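Local coordinates for putative hemoglobin-like oxygen-binding protein (Pseudoalteromonas haloplanktis, PDB 4UUR), which binds heme b and, as a group II truncated hemoglobin, probably binds or carries oxygen at the heme iron, at residues V68-L73 with P80-A85; L119-P124 with E128-S133. All coordinates share one frame; numbering follows the deposited sequence.

Contact 1 (V68-L73 with P80-A85). With HEM (protoporphyrin IX containing Fe), chain C.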
loop_
_atom_site.group_PDB
_atom_site.type_symbol
_atom_site.label_atom_id
_atom_site.label_comp_id
_atom_site.label_asym_id
_atom_site.label_seq_id
_atom_site.Cartn_x
_atom_site.Cartn_y
_atom_site.Cartn_z
ATOM N N VAL A 68 -1.690 -4.960 9.239
ATOM C CA VAL A 68 -2.615 -5.486 8.225
ATOM C C VAL A 68 -2.109 -5.243 6.822
ATOM O O VAL A 68 -2.106 -6.150 6.010
ATOM C CB VAL A 68 -4.024 -4.894 8.382
ATOM C CG1 VAL A 68 -4.909 -5.236 7.193
ATOM C CG2 VAL A 68 -4.661 -5.446 9.646
ATOM N N PHE A 69 -1.689 -4.011 6.513
ATOM C CA PHE A 69 -1.176 -3.706 5.170
ATOM C C PHE A 69 0.017 -4.599 4.856
ATOM O O PHE A 69 0.138 -5.062 3.742
ATOM C CB PHE A 69 -0.753 -2.244 5.061
ATOM C CG PHE A 69 -0.416 -1.801 3.663
ATOM C CD1 PHE A 69 -1.304 -1.967 2.627
ATOM C CD2 PHE A 69 0.750 -1.157 3.401
ATOM C CE1 PHE A 69 -1.007 -1.565 1.334
ATOM C CE2 PHE A 69 1.045 -0.679 2.154
ATOM C CZ PHE A 69 0.170 -0.891 1.106
ATOM N N PHE A 70 0.898 -4.825 5.824
ATOM C CA PHE A 70 2.027 -5.753 5.638
ATOM C C PHE A 70 1.540 -7.156 5.249
ATOM O O PHE A 70 1.982 -7.722 4.226
ATOM C CB PHE A 70 2.864 -5.849 6.910
ATOM C CG PHE A 70 3.653 -7.120 7.026
ATOM C CD1 PHE A 70 4.713 -7.384 6.161
ATOM C CD2 PHE A 70 3.359 -8.050 8.024
ATOM C CE1 PHE A 70 5.449 -8.558 6.274
ATOM C CE2 PHE A 70 4.085 -9.230 8.141
ATOM C CZ PHE A 70 5.123 -9.490 7.257
ATOM N N GLU A 71 0.628 -7.696 6.069
ATOM C CA GLU A 71 -0.009 -8.975 5.807
ATOM C C GLU A 71 -0.512 -9.005 4.405
ATOM O O GLU A 71 -0.344 -10.004 3.720
ATOM C CB GLU A 71 -1.174 -9.227 6.776
ATOM C CG GLU A 71 -0.741 -9.727 8.139
ATOM C CD GLU A 71 -1.715 -9.381 9.265
ATOM O OE1 GLU A 71 -2.948 -9.181 9.077
ATOM O OE2 GLU A 71 -1.220 -9.281 10.385
ATOM N N PHE A 72 -1.100 -7.903 3.941
ATOM C CA PHE A 72 -1.603 -7.884 2.553
ATOM C C PHE A 72 -0.489 -7.966 1.550
ATOM O O PHE A 72 -0.559 -8.773 0.607
ATOM C CB PHE A 72 -2.463 -6.676 2.260
ATOM C CG PHE A 72 -2.748 -6.481 0.809
ATOM C CD1 PHE A 72 -3.738 -7.225 0.168
ATOM C CD2 PHE A 72 -2.031 -5.523 0.073
ATOM C CE1 PHE A 72 -4.001 -7.018 -1.187
ATOM C CE2 PHE A 72 -2.289 -5.305 -1.253
ATOM C CZ PHE A 72 -3.277 -6.051 -1.891
ATOM N N LEU A 73 0.541 -7.153 1.774
ATOM C CA LEU A 73 1.718 -7.109 0.884
ATOM C C LEU A 73 2.445 -8.452 0.811
ATOM O O LEU A 73 2.859 -8.843 -0.251
ATOM C CB LEU A 73 2.708 -6.005 1.290
ATOM C CG LEU A 73 2.242 -4.599 0.984
ATOM C CD1 LEU A 73 3.307 -3.592 1.406
ATOM C CD2 LEU A 73 1.884 -4.467 -0.476
ATOM N N PRO A 80 3.843 -15.624 1.841
ATOM C CA PRO A 80 2.641 -16.129 2.486
ATOM C C PRO A 80 1.444 -15.164 2.402
ATOM O O PRO A 80 1.566 -14.010 2.798
ATOM C CB PRO A 80 3.063 -16.324 3.949
ATOM C CG PRO A 80 4.486 -15.946 4.071
ATOM C CD PRO A 80 5.031 -15.677 2.705
ATOM N N ASP A 81 0.321 -15.641 1.855
ATOM C CA ASP A 81 -0.979 -14.974 2.006
ATOM C C ASP A 81 -1.222 -14.902 3.466
ATOM O O ASP A 81 -1.776 -15.831 4.024
ATOM C CB ASP A 81 -2.130 -15.791 1.422
ATOM C CG ASP A 81 -2.388 -15.485 -0.009
ATOM O OD1 ASP A 81 -2.673 -14.303 -0.349
ATOM O OD2 ASP A 81 -2.320 -16.448 -0.793
ATOM N N LEU A 82 -0.771 -13.835 4.105
ATOM C CA LEU A 82 -1.010 -13.680 5.519
ATOM C C LEU A 82 -2.359 -12.998 5.704
ATOM O O LEU A 82 -3.028 -13.213 6.708
ATOM C CB LEU A 82 0.104 -12.866 6.154
ATOM C CG LEU A 82 1.436 -13.581 6.232
ATOM C CD1 LEU A 82 2.520 -12.568 6.498
ATOM C CD2 LEU A 82 1.431 -14.633 7.330
ATOM N N PHE A 83 -2.729 -12.174 4.728
ATOM C CA PHE A 83 -4.004 -11.452 4.721
ATOM C C PHE A 83 -5.117 -12.437 4.494
ATOM O O PHE A 83 -5.939 -12.636 5.385
ATOM C CB PHE A 83 -4.049 -10.373 3.622
ATOM C CG PHE A 83 -5.265 -9.474 3.687
ATOM C CD1 PHE A 83 -6.446 -9.827 3.061
ATOM C CD2 PHE A 83 -5.218 -8.265 4.387
ATOM C CE1 PHE A 83 -7.556 -9.000 3.127
ATOM C CE2 PHE A 83 -6.328 -7.431 4.456
ATOM C CZ PHE A 83 -7.489 -7.789 3.811
ATOM N N VAL A 84 -5.126 -13.079 3.328
ATOM C CA VAL A 84 -6.157 -14.068 3.036
ATOM C C VAL A 84 -6.240 -15.196 4.095
ATOM O O VAL A 84 -7.301 -15.752 4.297
ATOM C CB VAL A 84 -6.017 -14.706 1.641
ATOM C CG1 VAL A 84 -7.255 -15.559 1.335
ATOM C CG2 VAL A 84 -5.854 -13.654 0.568
ATOM N N ALA A 85 -5.147 -15.524 4.769
ATOM C CA ALA A 85 -5.213 -16.454 5.895
ATOM C C ALA A 85 -6.055 -15.889 7.027
ATOM O O ALA A 85 -6.847 -16.594 7.630
ATOM C CB ALA A 85 -3.820 -16.784 6.427
HETATM C CHA HEM C . -7.586 0.062 4.518
HETATM C CHB HEM C . -7.685 4.449 2.409
HETATM C CHC HEM C . -5.920 2.393 -1.621
HETATM C CHD HEM C . -4.974 -1.577 0.859
HETATM C C1A HEM C . -7.791 1.410 4.287
HETATM C C2A HEM C . -8.331 2.305 5.212
HETATM C C3A HEM C . -8.333 3.535 4.624
HETATM C C4A HEM C . -7.814 3.418 3.314
HETATM C CMA HEM C . -8.830 4.832 5.251
HETATM C CAA HEM C . -8.833 2.008 6.611
HETATM C CBA HEM C . -7.777 1.352 7.498
HETATM C CGA HEM C . -7.873 1.685 8.973
HETATM O O1A HEM C . -7.668 2.812 9.472
HETATM O O2A HEM C . -8.122 0.739 9.738
HETATM C C1B HEM C . -7.241 4.245 1.092
HETATM C C2B HEM C . -7.325 5.217 0.050
HETATM C C3B HEM C . -6.837 4.634 -1.092
HETATM C C4B HEM C . -6.513 3.262 -0.710
HETATM C CMB HEM C . -7.809 6.640 0.266
HETATM C CAB HEM C . -6.639 5.020 -2.524
HETATM C CBB HEM C . -7.130 6.112 -3.012
HETATM C C1C HEM C . -5.403 1.144 -1.300
HETATM C C2C HEM C . -4.623 0.319 -2.127
HETATM C C3C HEM C . -4.384 -0.826 -1.406
HETATM C C4C HEM C . -4.983 -0.656 -0.135
HETATM C CMC HEM C . -4.211 0.656 -3.553
HETATM C CAC HEM C . -3.593 -2.030 -1.745
HETATM C CBC HEM C . -2.822 -2.093 -2.824
HETATM C C1D HEM C . -5.671 -1.411 2.015
HETATM C C2D HEM C . -5.789 -2.510 2.970
HETATM C C3D HEM C . -6.506 -2.052 3.973
HETATM C C4D HEM C . -6.842 -0.679 3.628
HETATM C CMD HEM C . -5.247 -3.910 2.885
HETATM C CAD HEM C . -6.953 -2.836 5.194
HETATM C CBD HEM C . -8.370 -3.316 4.863
HETATM C CGD HEM C . -8.998 -4.222 5.928
HETATM O O1D HEM C . -8.470 -4.412 7.034
HETATM O O2D HEM C . -10.080 -4.811 5.731
HETATM N NA HEM C . -7.437 2.124 3.137
HETATM N NB HEM C . -6.755 3.133 0.578
HETATM N NC HEM C . -5.572 0.551 -0.111
HETATM N ND HEM C . -6.262 -0.325 2.461
HETATM FE FE HEM C . -6.507 1.311 1.564
HETATM O O HOH W 1 -4.602 1.984 2.418
#
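Phe72 and Phe83 form an edge-to-face (T-shaped) pair: the edge of Phe72 is directed at the face of Phe83, with planes at 85° and centroids 6.0 Å apart. This belongs to the tight part of the contact. Phe83 CB rests 3.6 Å from Phe72 CA, and Val68 CG1 meets the edge of the Phe83 ring, 3.8 Å from Phe83 CE2. Equally close, Glu71 CG lies 3.8 Å from Leu82 CB, the two side chains crossing at about a right angle; the buried Glu71 carboxylate is hydrogen-bonded to Gln67 and His87. Phe72 has CG anti to its backbone N (chi1 168°), which carries its ring down to the heme, where CE2 comes 3.6 Å from HEM CAC. Val68 and Phe69 line the same pocket, and water 1 sits 2.2 Å from the iron. Replacing Phe72 with an alanine is likely to open a gap beside the heme vinyl and leave the Phe83 face without its edge partner. Backbone support is slight: Phe83 N gives Glu71 O a weak hydrogen bond of 3.4 Å, bent to 125°. The looser side is at partly exposed Leu82, whose CD1 touches Phe70 CE2 at 4.0 Å. Helix 63-76 lies between the 80-85 segment and helix 31-45, which receives Phe69 and Phe70, while Leu92 and Arg95 of helix 92-95 approach Phe72 and Phe83.

Contact 2 (L119-P124 with E128-S133)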
loop_
_atom_site.group_PDB
_atom_site.type_symbol
_atom_site.label_atom_id
_atom_site.label_comp_id
_atom_site.label_asym_id
_atom_site.label_seq_id
_atom_site.Cartn_x
_atom_site.Cartn_y
_atom_site.Cartn_z
ATOM N N LEU A 119 12.494 4.533 -2.554
ATOM C CA LEU A 119 13.495 4.273 -1.527
ATOM C C LEU A 119 13.693 2.777 -1.253
ATOM O O LEU A 119 14.744 2.382 -0.791
ATOM C CB LEU A 119 13.160 5.014 -0.243
ATOM C CG LEU A 119 13.434 6.509 -0.254
ATOM C CD1 LEU A 119 12.527 7.220 0.712
ATOM C CD2 LEU A 119 14.867 6.803 0.059
ATOM N N GLU A 120 12.719 1.932 -1.541
ATOM C CA GLU A 120 12.782 0.527 -1.014
ATOM C C GLU A 120 13.150 -0.466 -2.068
ATOM O O GLU A 120 13.583 -1.560 -1.754
ATOM C CB GLU A 120 11.452 0.083 -0.341
ATOM C CG GLU A 120 11.098 0.866 0.923
ATOM C CD GLU A 120 12.094 0.638 2.081
ATOM O OE1 GLU A 120 12.613 -0.500 2.231
ATOM O OE2 GLU A 120 12.361 1.580 2.867
ATOM N N VAL A 121 12.933 -0.116 -3.327
ATOM C CA VAL A 121 13.124 -1.070 -4.404
ATOM C C VAL A 121 14.305 -0.629 -5.267
ATOM O O VAL A 121 14.218 0.356 -6.027
ATOM C CB VAL A 121 11.869 -1.223 -5.257
ATOM C CG1 VAL A 121 11.995 -2.443 -6.192
ATOM C CG2 VAL A 121 10.626 -1.354 -4.388
ATOM N N ASP A 122 15.399 -1.359 -5.148
ATOM C CA ASP A 122 16.615 -0.997 -5.859
ATOM C C ASP A 122 16.641 -1.497 -7.318
ATOM O O ASP A 122 17.216 -0.809 -8.160
ATOM C CB ASP A 122 17.880 -1.345 -5.077
ATOM C CG ASP A 122 18.023 -2.811 -4.802
ATOM O OD1 ASP A 122 17.659 -3.625 -5.671
ATOM O OD2 ASP A 122 18.531 -3.142 -3.707
ATOM N N ASN A 123 15.996 -2.629 -7.620
ATOM C CA ASN A 123 15.742 -3.055 -9.008
ATOM C C ASN A 123 14.860 -2.061 -9.773
ATOM O O ASN A 123 13.689 -1.923 -9.433
ATOM C CB ASN A 123 15.007 -4.386 -8.964
ATOM C CG ASN A 123 14.894 -5.046 -10.312
ATOM O OD1 ASN A 123 14.639 -4.413 -11.310
ATOM N ND2 ASN A 123 15.088 -6.339 -10.329
ATOM N N PRO A 124 15.378 -1.375 -10.813
ATOM C CA PRO A 124 14.493 -0.352 -11.431
ATOM C C PRO A 124 13.365 -0.925 -12.275
ATOM O O PRO A 124 12.391 -0.252 -12.533
ATOM C CB PRO A 124 15.441 0.484 -12.278
ATOM C CG PRO A 124 16.779 0.213 -11.687
ATOM C CD PRO A 124 16.762 -1.211 -11.270
ATOM N N GLU A 128 9.343 0.062 -11.332
ATOM C CA GLU A 128 8.375 0.615 -12.295
ATOM C C GLU A 128 7.184 -0.343 -12.459
ATOM O O GLU A 128 6.036 0.081 -12.579
ATOM C CB GLU A 128 9.053 0.888 -13.651
ATOM C CG GLU A 128 8.175 1.560 -14.702
ATOM C CD GLU A 128 7.617 2.908 -14.262
ATOM O OE1 GLU A 128 8.304 3.670 -13.554
ATOM O OE2 GLU A 128 6.480 3.219 -14.633
ATOM N N GLY A 129 7.457 -1.634 -12.462
ATOM C CA GLY A 129 6.370 -2.613 -12.422
ATOM C C GLY A 129 5.442 -2.422 -11.220
ATOM O O GLY A 129 4.203 -2.395 -11.359
ATOM N N LEU A 130 6.024 -2.252 -10.039
ATOM C CA LEU A 130 5.189 -2.102 -8.822
ATOM C C LEU A 130 4.410 -0.800 -8.828
ATOM O O LEU A 130 3.239 -0.789 -8.464
ATOM C CB LEU A 130 6.003 -2.240 -7.559
ATOM C CG LEU A 130 6.593 -3.633 -7.405
ATOM C CD1 LEU A 130 7.616 -3.676 -6.270
ATOM C CD2 LEU A 130 5.500 -4.669 -7.181
ATOM N N LYS A 131 5.021 0.269 -9.296
ATOM C CA LYS A 131 4.330 1.546 -9.365
ATOM C C LYS A 131 3.074 1.491 -10.230
ATOM O O LYS A 131 2.061 2.089 -9.887
ATOM C CB LYS A 131 5.236 2.658 -9.922
ATOM C CG LYS A 131 6.176 3.292 -8.925
ATOM C CD LYS A 131 7.093 4.323 -9.586
ATOM C CE LYS A 131 7.999 4.956 -8.549
ATOM N NZ LYS A 131 9.114 5.740 -9.115
ATOM N N GLN A 132 3.180 0.840 -11.386
ATOM C CA GLN A 132 2.064 0.766 -12.340
ATOM C C GLN A 132 0.981 -0.080 -11.732
ATOM O O GLN A 132 -0.150 0.343 -11.722
ATOM C CB GLN A 132 2.499 0.195 -13.704
ATOM C CG GLN A 132 3.364 1.169 -14.511
ATOM C CD GLN A 132 2.650 2.500 -14.747
ATOM O OE1 GLN A 132 1.468 2.515 -15.057
ATOM N NE2 GLN A 132 3.357 3.618 -14.566
ATOM N N SER A 133 1.340 -1.232 -11.169
ATOM C CA SER A 133 0.339 -2.140 -10.618
ATOM C C SER A 133 -0.416 -1.609 -9.349
ATOM O O SER A 133 -1.651 -1.770 -9.211
ATOM C CB SER A 133 0.927 -3.518 -10.422
ATOM O OG SER A 133 1.937 -3.525 -9.448
#
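Val121 and Leu130 turn their CB atoms toward each other across the corner between two helices and meet through methyl groups. The nearest pair is Val121 CG2 and Leu130 CD1, 4.2 Å apart. With CG1 anti to the backbone N (chi1 -168°), Val121 makes its closer approach through CG2, while CG1 stands 4.5 Å from Leu130 CD1. Leu130 answers with this one methyl, while CD2 lies farther along its own helix. The contact is therefore a light apolar touch between two buried side chains, without interlocking.

The exposed end is held by the main chain. Glu128 N donates to Pro124 O over 3.3 Å, an i to i+4 bond in the first turn of helix 124-141; it is nearly straight at the hydrogen (163°), although the donor stands above the carbonyl plane. Glu128 CB also passes 3.7 Å from Pro124 O, and the glutamate's carboxylate end leads away from the proline. Ahead of Pro124, Asn123 is the N-cap: its OD1 accepts from the backbone N atoms of Leu125 and Leu126, satisfying amides at the helix start.

Here the chain leaves helical geometry at Val121 and re-enters it at Pro124, the tight corner joining the last two helices of the globin fold. Val121 O is tied to Arg127, and Lys131 makes a salt bridge to Asp118. Leu130 also packs on Leu117 of helix 103-120 and on Leu77, Val121 touches Leu28, and Glu120 links the corner to helix 31-45 through a salt bridge to Arg40.

Overall arrangement
From the N terminus, the chain runs through helix 31-45 before reaching contact 1, which closes the short loop from helix 63-76 to helix 83-87 on one side of the heme. Helix 92-95 and the axial ligand His96 follow, then the long helix 103-120, whose end opens contact 2; this closes the corner into helix 124-141. The two contacts are in series, neither nesting nor crossing, with centres about 19 Å apart and nearest atoms about 8 Å apart. Helix 31-45 is the neighbour common to both contacts, within the helical sandwich expected of a truncated hemoglobin.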